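Local coordinates for protein F9 (Vaccinia virus, PDB 6CJ6) that takes part in the viral entry-fusion complex, which merges viral and cellular membranes and opens a pore so that the virion core reaches the host cytoplasm, at residues Asp16-Lys21 with Gln138-Gly143; Ala48-Asn53 with His134-Ile139. All blocks are in the same frame, centred on the assembly; numbering follows the deposited sequence.

Contact 1: Asp16-Lys21 with Gln138-Gly143; sequences DSYLQK and QIVNTG. With PDO (1,3-propandiol), chain X; MOH (methanol), chain B.
Between Asp-16 and Gln-138 a single water oxygen is gripped from both segments: it accepts from Gln-138 NE2 at 3.2 Å and donates to Asp-16 OD1 at 3.1 Å. The two side chains cross at about a right angle, carboxylate and amide planes 64° apart, with Asp-16 OD1 3.5 Å from Gln-138 OE1; the water spans the pair, consistent with two acceptors that face each other without a bond of their own. Beside them Leu-19 divides its methyls. CD1 lies 3.6 Å from Gln-138 NE2, while CD2 passes Val-140, reaching its CB at 4.1 Å as the two side chains slide past each other in opposite directions. Tyr-18 holds its CG anti to the backbone N (chi1 -178°); CE2 meets Val-140 CG1 obliquely, and OH comes tip to tip with Thr-142 CG2 at 3.8 Å. A methanol carbon sits at the ring edge, near its plane. This is a helix packed over the face of a parallel sheet, the segment axes 10.2 Å apart and inclined at 31°. Away from the strand, a propanediol hydroxyl, O3, accepts from Lys-21 NZ at 2.6 Å. Tyr-11, earlier on the helix, bonds Gln-138 O directly, but between residues 16-21 and 138-143 no direct hydrogen bond crosses and the Tyr-18 hydroxyl is buried without a partner, which makes this stretch largely apolar, with the water as a polar link.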
ATOM      1  N   ASP A  16       4.058  -7.921   0.685  1.00 30.21           N
ATOM      2  CA  ASP A  16       4.296  -9.240   1.264  1.00 34.44           C
ATOM      3  C   ASP A  16       4.604  -9.132   2.749  1.00 37.02           C
ATOM      4  O   ASP A  16       4.120  -9.937   3.552  1.00 38.02           O
ATOM      5  CB  ASP A  16       5.433  -9.941   0.521  1.00 37.77           C
ATOM      6  CG  ASP A  16       5.042 -10.352  -0.884  1.00 38.79           C
ATOM      7  OD1 ASP A  16       3.839 -10.275  -1.207  1.00 44.23           O
ATOM      8  OD2 ASP A  16       5.934 -10.749  -1.664  1.00 34.56           O
ATOM      9  N   SER A  17       5.404  -8.133   3.132  1.00 40.43           N
ATOM     10  CA  SER A  17       5.644  -7.861   4.545  1.00 36.54           C
ATOM     11  C   SER A  17       4.365  -7.423   5.243  1.00 37.80           C
ATOM     12  O   SER A  17       4.059  -7.885   6.349  1.00 41.13           O
ATOM     13  CB  SER A  17       6.710  -6.774   4.683  1.00 38.75           C
ATOM     14  OG  SER A  17       6.747  -6.263   6.005  1.00 44.04           O
ATOM     15  N   TYR A  18       3.608  -6.529   4.609  1.00 32.51           N
ATOM     16  CA  TYR A  18       2.414  -5.981   5.241  1.00 37.39           C
ATOM     17  C   TYR A  18       1.333  -7.044   5.401  1.00 44.01           C
ATOM     18  O   TYR A  18       0.610  -7.052   6.405  1.00 39.80           O
ATOM     19  CB  TYR A  18       1.907  -4.788   4.429  1.00 32.90           C
ATOM     20  CG  TYR A  18       0.699  -4.099   5.014  1.00 36.31           C
ATOM     21  CD1 TYR A  18       0.664  -3.730   6.353  1.00 34.20           C
ATOM     22  CD2 TYR A  18      -0.399  -3.795   4.222  1.00 33.31           C
ATOM     23  CE1 TYR A  18      -0.438  -3.093   6.888  1.00 29.30           C
ATOM     24  CE2 TYR A  18      -1.505  -3.158   4.749  1.00 34.38           C
ATOM     25  CZ  TYR A  18      -1.518  -2.810   6.081  1.00 30.93           C
ATOM     26  OH  TYR A  18      -2.619  -2.178   6.607  1.00 32.42           O
ATOM     27  N   LEU A  19       1.213  -7.957   4.431  1.00 38.65           N
ATOM     28  CA  LEU A  19       0.185  -8.991   4.516  1.00 41.53           C
ATOM     29  C   LEU A  19       0.450  -9.954   5.670  1.00 40.77           C
ATOM     30  O   LEU A  19      -0.490 -10.387   6.345  1.00 48.41           O
ATOM     31  CB  LEU A  19       0.058  -9.737   3.187  1.00 31.15           C
ATOM     32  CG  LEU A  19      -0.553  -8.938   2.034  1.00 36.04           C
ATOM     33  CD1 LEU A  19      -0.503  -9.727   0.733  1.00 47.04           C
ATOM     34  CD2 LEU A  19      -1.977  -8.520   2.361  1.00 41.55           C
ATOM     35  N   GLN A  20       1.719 -10.303   5.906  1.00 37.90           N
ATOM     36  CA  GLN A  20       2.058 -11.149   7.049  1.00 49.69           C
ATOM     37  C   GLN A  20       1.565 -10.531   8.351  1.00 52.43           C
ATOM     38  O   GLN A  20       0.964 -11.211   9.191  1.00 52.63           O
ATOM     39  CB  GLN A  20       3.571 -11.355   7.120  1.00 48.88           C
ATOM     40  CG  GLN A  20       4.127 -12.435   6.215  1.00 54.41           C
ATOM     41  CD  GLN A  20       5.577 -12.749   6.537  1.00 55.65           C
ATOM     42  OE1 GLN A  20       6.081 -12.376   7.594  1.00 63.43           O
ATOM     43  NE2 GLN A  20       6.258 -13.431   5.622  1.00 60.58           N
ATOM     44  N   LYS A  21       1.818  -9.235   8.534  1.00 48.87           N
ATOM     45  CA  LYS A  21       1.425  -8.566   9.769  1.00 46.73           C
ATOM     46  C   LYS A  21      -0.092  -8.481   9.894  1.00 49.21           C
ATOM     47  O   LYS A  21      -0.637  -8.608  10.996  1.00 52.22           O
ATOM     48  CB  LYS A  21       2.056  -7.177   9.816  1.00 45.25           C
ATOM     49  CG  LYS A  21       3.578  -7.182   9.749  1.00 44.09           C
ATOM     50  CD  LYS A  21       4.093  -5.930   9.057  1.00 44.43           C
ATOM     51  CE  LYS A  21       5.334  -5.367   9.734  1.00 46.25           C
ATOM     52  NZ  LYS A  21       6.508  -6.276   9.645  1.00 51.00           N
ATOM     53  N   GLN A 138      -0.765  -6.404  -5.521  1.00 28.74           N
ATOM     54  CA  GLN A 138      -1.711  -6.848  -4.505  1.00 37.71           C
ATOM     55  C   GLN A 138      -2.254  -5.643  -3.748  1.00 31.05           C
ATOM     56  O   GLN A 138      -1.498  -4.930  -3.079  1.00 30.24           O
ATOM     57  CB  GLN A 138      -1.021  -7.812  -3.545  1.00 35.49           C
ATOM     58  CG  GLN A 138      -0.666  -9.141  -4.175  1.00 34.99           C
ATOM     59  CD  GLN A 138       0.549  -9.772  -3.541  1.00 42.45           C
ATOM     60  OE1 GLN A 138       1.685  -9.433  -3.879  1.00 42.21           O
ATOM     61  NE2 GLN A 138       0.321 -10.695  -2.614  1.00 40.99           N
ATOM     62  N   ILE A 139      -3.561  -5.417  -3.851  1.00 28.06           N
ATOM     63  CA  ILE A 139      -4.238  -4.313  -3.181  1.00 22.53           C
ATOM     64  C   ILE A 139      -5.156  -4.908  -2.123  1.00 28.25           C
ATOM     65  O   ILE A 139      -6.049  -5.704  -2.442  1.00 30.17           O
ATOM     66  CB  ILE A 139      -5.016  -3.434  -4.177  1.00 21.97           C
ATOM     67  CG1 ILE A 139      -4.095  -2.394  -4.818  1.00 39.45           C
ATOM     68  CG2 ILE A 139      -6.171  -2.728  -3.492  1.00 25.00           C
ATOM     69  CD1 ILE A 139      -3.154  -2.940  -5.858  1.00 32.69           C
ATOM     70  N   VAL A 140      -4.937  -4.533  -0.865  1.00 27.76           N
ATOM     71  CA  VAL A 140      -5.697  -5.074   0.257  1.00 29.70           C
ATOM     72  C   VAL A 140      -6.556  -3.970   0.857  1.00 29.62           C
ATOM     73  O   VAL A 140      -6.055  -2.886   1.181  1.00 33.78           O
ATOM     74  CB  VAL A 140      -4.783  -5.731   1.308  1.00 35.78           C
ATOM     75  CG1 VAL A 140      -3.665  -4.791   1.725  1.00 35.51           C
ATOM     76  CG2 VAL A 140      -5.595  -6.172   2.517  1.00 37.24           C
ATOM     77  N   ASN A 141      -7.851  -4.242   0.989  1.00 32.18           N
ATOM     78  CA  ASN A 141      -8.780  -3.331   1.642  1.00 35.54           C
ATOM     79  C   ASN A 141      -8.799  -3.642   3.132  1.00 37.59           C
ATOM     80  O   ASN A 141      -9.067  -4.782   3.525  1.00 37.41           O
ATOM     81  CB  ASN A 141     -10.186  -3.512   1.075  1.00 29.66           C
ATOM     82  CG  ASN A 141     -11.221  -2.690   1.822  1.00 37.02           C
ATOM     83  OD1 ASN A 141     -10.947  -1.563   2.237  1.00 34.62           O
ATOM     84  ND2 ASN A 141     -12.409  -3.256   2.013  1.00 31.83           N
ATOM     85  N   THR A 142      -8.524  -2.637   3.962  1.00 33.02           N
ATOM     86  CA  THR A 142      -8.648  -2.795   5.405  1.00 37.34           C
ATOM     87  C   THR A 142      -9.894  -2.122   5.968  1.00 32.72           C
ATOM     88  O   THR A 142      -9.953  -1.853   7.172  1.00 38.77           O
ATOM     89  CB  THR A 142      -7.393  -2.325   6.139  1.00 37.01           C
ATOM     90  OG1 THR A 142      -7.077  -0.981   5.750  1.00 26.06           O
ATOM     91  CG2 THR A 142      -6.227  -3.265   5.851  1.00 34.86           C
ATOM     92  N   GLY A 143     -10.893  -1.856   5.130  1.00 39.08           N
ATOM     93  CA  GLY A 143     -12.149  -1.325   5.618  1.00 37.85           C
ATOM     94  C   GLY A 143     -12.072   0.057   6.216  1.00 36.46           C
ATOM     95  O   GLY A 143     -12.965   0.446   6.973  1.00 39.90           O
TER
HETATM   96  C1  PDO X 220       8.928  -9.698   5.704  1.00 54.51           C
HETATM   97  O1  PDO X 220       8.271  -9.537   4.441  1.00 55.19           O
HETATM   98  C2  PDO X 220       8.309  -8.747   6.722  1.00 46.02           C
HETATM   99  C3  PDO X 220       7.154  -9.413   7.459  1.00 51.15           C
HETATM  100  O3  PDO X 220       6.496  -8.448   8.287  1.00 53.88           O
HETATM  101  C   MOH B 241      -4.405  -0.797   4.397  1.00 34.54           C
HETATM  102  O   MOH B 241      -5.255  -0.458   3.320  1.00 41.92           O
HETATM  103  O   HOH W   1       1.762 -12.302  -0.219  0.89 45.51           O

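Contact 2: Ala48-Asn53 with His134-Ile139; sequences ALRITN and HMLLQI. With PDO (1,3-propandiol), chain C.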
ATOM      1  N   ALA A  48      -1.337  -7.252 -13.378  1.00 40.29           N
ATOM      2  CA  ALA A  48      -1.950  -8.323 -12.602  1.00 32.23           C
ATOM      3  C   ALA A  48      -2.363  -7.728 -11.262  1.00 39.14           C
ATOM      4  O   ALA A  48      -1.507  -7.398 -10.434  1.00 38.41           O
ATOM      5  CB  ALA A  48      -0.977  -9.485 -12.413  1.00 42.95           C
ATOM      6  N   LEU A  49      -3.668  -7.577 -11.057  1.00 32.88           N
ATOM      7  CA  LEU A  49      -4.203  -7.036  -9.818  1.00 32.38           C
ATOM      8  C   LEU A  49      -4.725  -8.166  -8.942  1.00 40.27           C
ATOM      9  O   LEU A  49      -5.373  -9.097  -9.431  1.00 41.08           O
ATOM     10  CB  LEU A  49      -5.335  -6.046 -10.102  1.00 35.08           C
ATOM     11  CG  LEU A  49      -4.955  -4.601 -10.417  1.00 39.31           C
ATOM     12  CD1 LEU A  49      -6.175  -3.819 -10.863  1.00 32.94           C
ATOM     13  CD2 LEU A  49      -4.327  -3.945  -9.197  1.00 32.16           C
ATOM     14  N   ARG A  50      -4.434  -8.080  -7.646  1.00 33.25           N
ATOM     15  CA  ARG A  50      -4.928  -9.028  -6.649  1.00 39.03           C
ATOM     16  C   ARG A  50      -5.628  -8.216  -5.563  1.00 37.17           C
ATOM     17  O   ARG A  50      -4.971  -7.629  -4.698  1.00 39.20           O
ATOM     18  CB  ARG A  50      -3.789  -9.861  -6.070  1.00 42.04           C
ATOM     19  CG  ARG A  50      -3.498 -11.137  -6.840  1.00 50.46           C
ATOM     20  CD  ARG A  50      -4.237 -12.325  -6.241  1.00 53.62           C
ATOM     21  NE  ARG A  50      -4.069 -13.534  -7.044  1.00 54.15           N
ATOM     22  CZ  ARG A  50      -4.233 -14.770  -6.583  1.00 51.36           C
ATOM     23  NH1 ARG A  50      -4.558 -14.971  -5.313  1.00 55.80           N
ATOM     24  NH2 ARG A  50      -4.059 -15.807  -7.390  1.00 53.20           N
ATOM     25  N   ILE A  51      -6.955  -8.180  -5.610  1.00 38.02           N
ATOM     26  CA  ILE A  51      -7.754  -7.383  -4.686  1.00 34.72           C
ATOM     27  C   ILE A  51      -8.334  -8.315  -3.633  1.00 35.80           C
ATOM     28  O   ILE A  51      -8.998  -9.304  -3.966  1.00 32.72           O
ATOM     29  CB  ILE A  51      -8.862  -6.618  -5.427  1.00 37.42           C
ATOM     30  CG1 ILE A  51      -8.268  -5.859  -6.614  1.00 34.26           C
ATOM     31  CG2 ILE A  51      -9.573  -5.663  -4.476  1.00 38.58           C
ATOM     32  CD1 ILE A  51      -9.292  -5.390  -7.618  1.00 37.50           C
ATOM     33  N   THR A  52      -8.074  -8.006  -2.363  1.00 36.16           N
ATOM     34  CA  THR A  52      -8.548  -8.805  -1.244  1.00 35.86           C
ATOM     35  C   THR A  52      -9.008  -7.884  -0.124  1.00 38.44           C
ATOM     36  O   THR A  52      -8.501  -6.770   0.035  1.00 35.88           O
ATOM     37  CB  THR A  52      -7.441  -9.705  -0.683  1.00 39.16           C
ATOM     38  OG1 THR A  52      -6.321  -8.894  -0.298  1.00 27.59           O
ATOM     39  CG2 THR A  52      -7.000 -10.734  -1.718  1.00 39.25           C
ATOM     40  N   ASN A  53      -9.968  -8.364   0.655  1.00 30.58           N
ATOM     41  CA  ASN A  53     -10.426  -7.668   1.846  1.00 38.11           C
ATOM     42  C   ASN A  53      -9.821  -8.326   3.077  1.00 39.21           C
ATOM     43  O   ASN A  53      -9.756  -9.555   3.172  1.00 40.77           O
ATOM     44  CB  ASN A  53     -11.952  -7.685   1.938  1.00 41.33           C
ATOM     45  CG  ASN A  53     -12.610  -6.886   0.831  1.00 44.35           C
ATOM     46  OD1 ASN A  53     -12.849  -5.687   0.971  1.00 41.09           O
ATOM     47  ND2 ASN A  53     -12.903  -7.549  -0.280  1.00 53.76           N
ATOM     48  N   HIS A 134       4.477  -9.445 -16.334  1.00 47.40           N
ATOM     49  CA  HIS A 134       3.310  -8.866 -15.687  1.00 39.91           C
ATOM     50  C   HIS A 134       3.742  -8.216 -14.383  1.00 40.46           C
ATOM     51  O   HIS A 134       4.653  -8.698 -13.705  1.00 40.21           O
ATOM     52  CB  HIS A 134       2.227  -9.918 -15.410  1.00 44.60           C
ATOM     53  CG  HIS A 134       2.598 -10.911 -14.349  1.00 47.81           C
ATOM     54  ND1 HIS A 134       3.273 -12.081 -14.628  1.00 52.50           N
ATOM     55  CD2 HIS A 134       2.378 -10.914 -13.013  1.00 44.50           C
ATOM     56  CE1 HIS A 134       3.456 -12.759 -13.509  1.00 48.60           C
ATOM     57  NE2 HIS A 134       2.924 -12.073 -12.515  1.00 40.87           N
ATOM     58  N   MET A 135       3.084  -7.113 -14.037  1.00 37.86           N
ATOM     59  CA  MET A 135       3.302  -6.447 -12.757  1.00 34.26           C
ATOM     60  C   MET A 135       2.209  -6.892 -11.794  1.00 35.82           C
ATOM     61  O   MET A 135       1.049  -6.495 -11.936  1.00 29.98           O
ATOM     62  CB  MET A 135       3.308  -4.926 -12.905  1.00 29.65           C
ATOM     63  CG  MET A 135       3.420  -4.205 -11.570  1.00 31.97           C
ATOM     64  SD  MET A 135       3.573  -2.414 -11.708  1.00 36.46           S
ATOM     65  CE  MET A 135       5.179  -2.267 -12.485  1.00 34.24           C
ATOM     66  N   LEU A 136       2.581  -7.721 -10.824  1.00 37.35           N
ATOM     67  CA  LEU A 136       1.648  -8.105  -9.776  1.00 34.52           C
ATOM     68  C   LEU A 136       1.493  -6.955  -8.789  1.00 37.28           C
ATOM     69  O   LEU A 136       2.482  -6.407  -8.295  1.00 36.06           O
ATOM     70  CB  LEU A 136       2.157  -9.349  -9.049  1.00 37.70           C
ATOM     71  CG  LEU A 136       1.300  -9.794  -7.863  1.00 38.74           C
ATOM     72  CD1 LEU A 136      -0.030 -10.355  -8.350  1.00 42.29           C
ATOM     73  CD2 LEU A 136       2.041 -10.803  -7.001  1.00 39.93           C
ATOM     74  N   LEU A 137       0.242  -6.590  -8.502  1.00 35.74           N
ATOM     75  CA  LEU A 137      -0.068  -5.446  -7.642  1.00 30.90           C
ATOM     76  C   LEU A 137      -1.169  -5.877  -6.674  1.00 29.12           C
ATOM     77  O   LEU A 137      -2.359  -5.737  -6.966  1.00 31.35           O
ATOM     78  CB  LEU A 137      -0.487  -4.250  -8.484  1.00 31.81           C
ATOM     79  CG  LEU A 137      -0.087  -2.875  -7.962  1.00 32.77           C
ATOM     80  CD1 LEU A 137       1.402  -2.851  -7.696  1.00 37.33           C
ATOM     81  CD2 LEU A 137      -0.467  -1.804  -8.965  1.00 36.29           C
ATOM     82  N   GLN A 138      -0.765  -6.404  -5.521  1.00 28.74           N
ATOM     83  CA  GLN A 138      -1.711  -6.848  -4.505  1.00 37.71           C
ATOM     84  C   GLN A 138      -2.254  -5.643  -3.748  1.00 31.05           C
ATOM     85  O   GLN A 138      -1.498  -4.930  -3.079  1.00 30.24           O
ATOM     86  CB  GLN A 138      -1.021  -7.812  -3.545  1.00 35.49           C
ATOM     87  CG  GLN A 138      -0.666  -9.141  -4.175  1.00 34.99           C
ATOM     88  CD  GLN A 138       0.549  -9.772  -3.541  1.00 42.45           C
ATOM     89  OE1 GLN A 138       1.685  -9.433  -3.879  1.00 42.21           O
ATOM     90  NE2 GLN A 138       0.321 -10.695  -2.614  1.00 40.99           N
ATOM     91  N   ILE A 139      -3.561  -5.417  -3.851  1.00 28.06           N
ATOM     92  CA  ILE A 139      -4.238  -4.313  -3.181  1.00 22.53           C
ATOM     93  C   ILE A 139      -5.156  -4.908  -2.123  1.00 28.25           C
ATOM     94  O   ILE A 139      -6.049  -5.704  -2.442  1.00 30.17           O
ATOM     95  CB  ILE A 139      -5.016  -3.434  -4.177  1.00 21.97           C
ATOM     96  CG1 ILE A 139      -4.095  -2.394  -4.818  1.00 39.45           C
ATOM     97  CG2 ILE A 139      -6.171  -2.728  -3.492  1.00 25.00           C
ATOM     98  CD1 ILE A 139      -3.154  -2.940  -5.858  1.00 32.69           C
TER
HETATM   99  C1  PDO C 225      -3.573 -12.605   0.217  1.00 54.08           C
HETATM  100  O1  PDO C 225      -4.218 -11.412   0.282  1.00 48.90           O
HETATM  101  C2  PDO C 225      -3.158 -13.214   1.483  1.00 61.48           C
HETATM  102  C3  PDO C 225      -1.685 -13.361   1.619  1.00 54.22           C
HETATM  103  O3  PDO C 225      -1.340 -14.206   0.626  1.00 56.04           O
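Leu-49, Leu-137 and Ile-139 form the tight part of this strand pair. Leu-49 CD2 sits 3.7 Å from Ile-139 CD1, the two side chains crossing at a slant, and 3.9 Å from Leu-137 CB. Its CG lies beside the backbone N (chi1 -84°), and the branch beyond turns back over the neighbouring strand. Ile-124 touches both Leu-49 and Leu-137, Leu-122 packs on Ile-139, and Val-40 touches Leu-49, so these three side chains are covered by a second sheet; Ile-51, farther along the same face, is exposed.

Strand 47-53 is an outermost strand of a three-stranded parallel sheet whose middle member is 133-141, and the two segments are 81 residues apart at their closest ends. The bonding is that of a parallel pair: residues 48, 50 and 52 on one strand alternate with 135, 137 and 139 on the other, so that Leu-137 N donates to Ala-48 O at 2.7 Å and Arg-50 N to Leu-137 O at 3.2 Å. The disulfide Cys-47 to Cys-127 ties the start of strand 47-53 to the sheet behind.

The open side lies at Arg-50 and Thr-52. Arg-50 spends its aliphatic part on the neighbours, CB 3.7 Å from Gln-138 CG and CG 3.9 Å from Leu-136 CD1; a bend at chi2 (-94°) then carries CD onward. The residue is exposed, and its guanidinium end leads away from strand 134-139. Thr-52 OG1 makes a weak hydrogen bond to a propanediol that Lys-54 also holds. At the other end Ala-48, well covered by the partner strand, puts CB 3.7 Å from CD2 of the His-134 ring, whose ND1 is bonded to Thr-4.

In the fold
The two contacts share Gln-138 and Ile-139 on strand 133-141, and their centres lie about 10 Å apart. Contact 2 takes the edge of that strand, through the backbone, while contact 1 takes the face that looks at helix 10-24: Gln-138 and Val-140 turn to the helix, Ile-139 to the second sheet. The pairing of contact 2 runs on into contact 1, where Asn-141 N lies 2.8 Å from Thr-52 O and Asn-141 ND2 2.7 Å from Asn-53 OD1, both probable hydrogen bonds. Asn-141 also packs on Cys-55, which is disulfide-bonded to Cys-33. The methoxyethoxyethanol site (Tyr-110, Asn-114, Gln-120, Lys-121) includes no residue of either contact, although small alcohols border both.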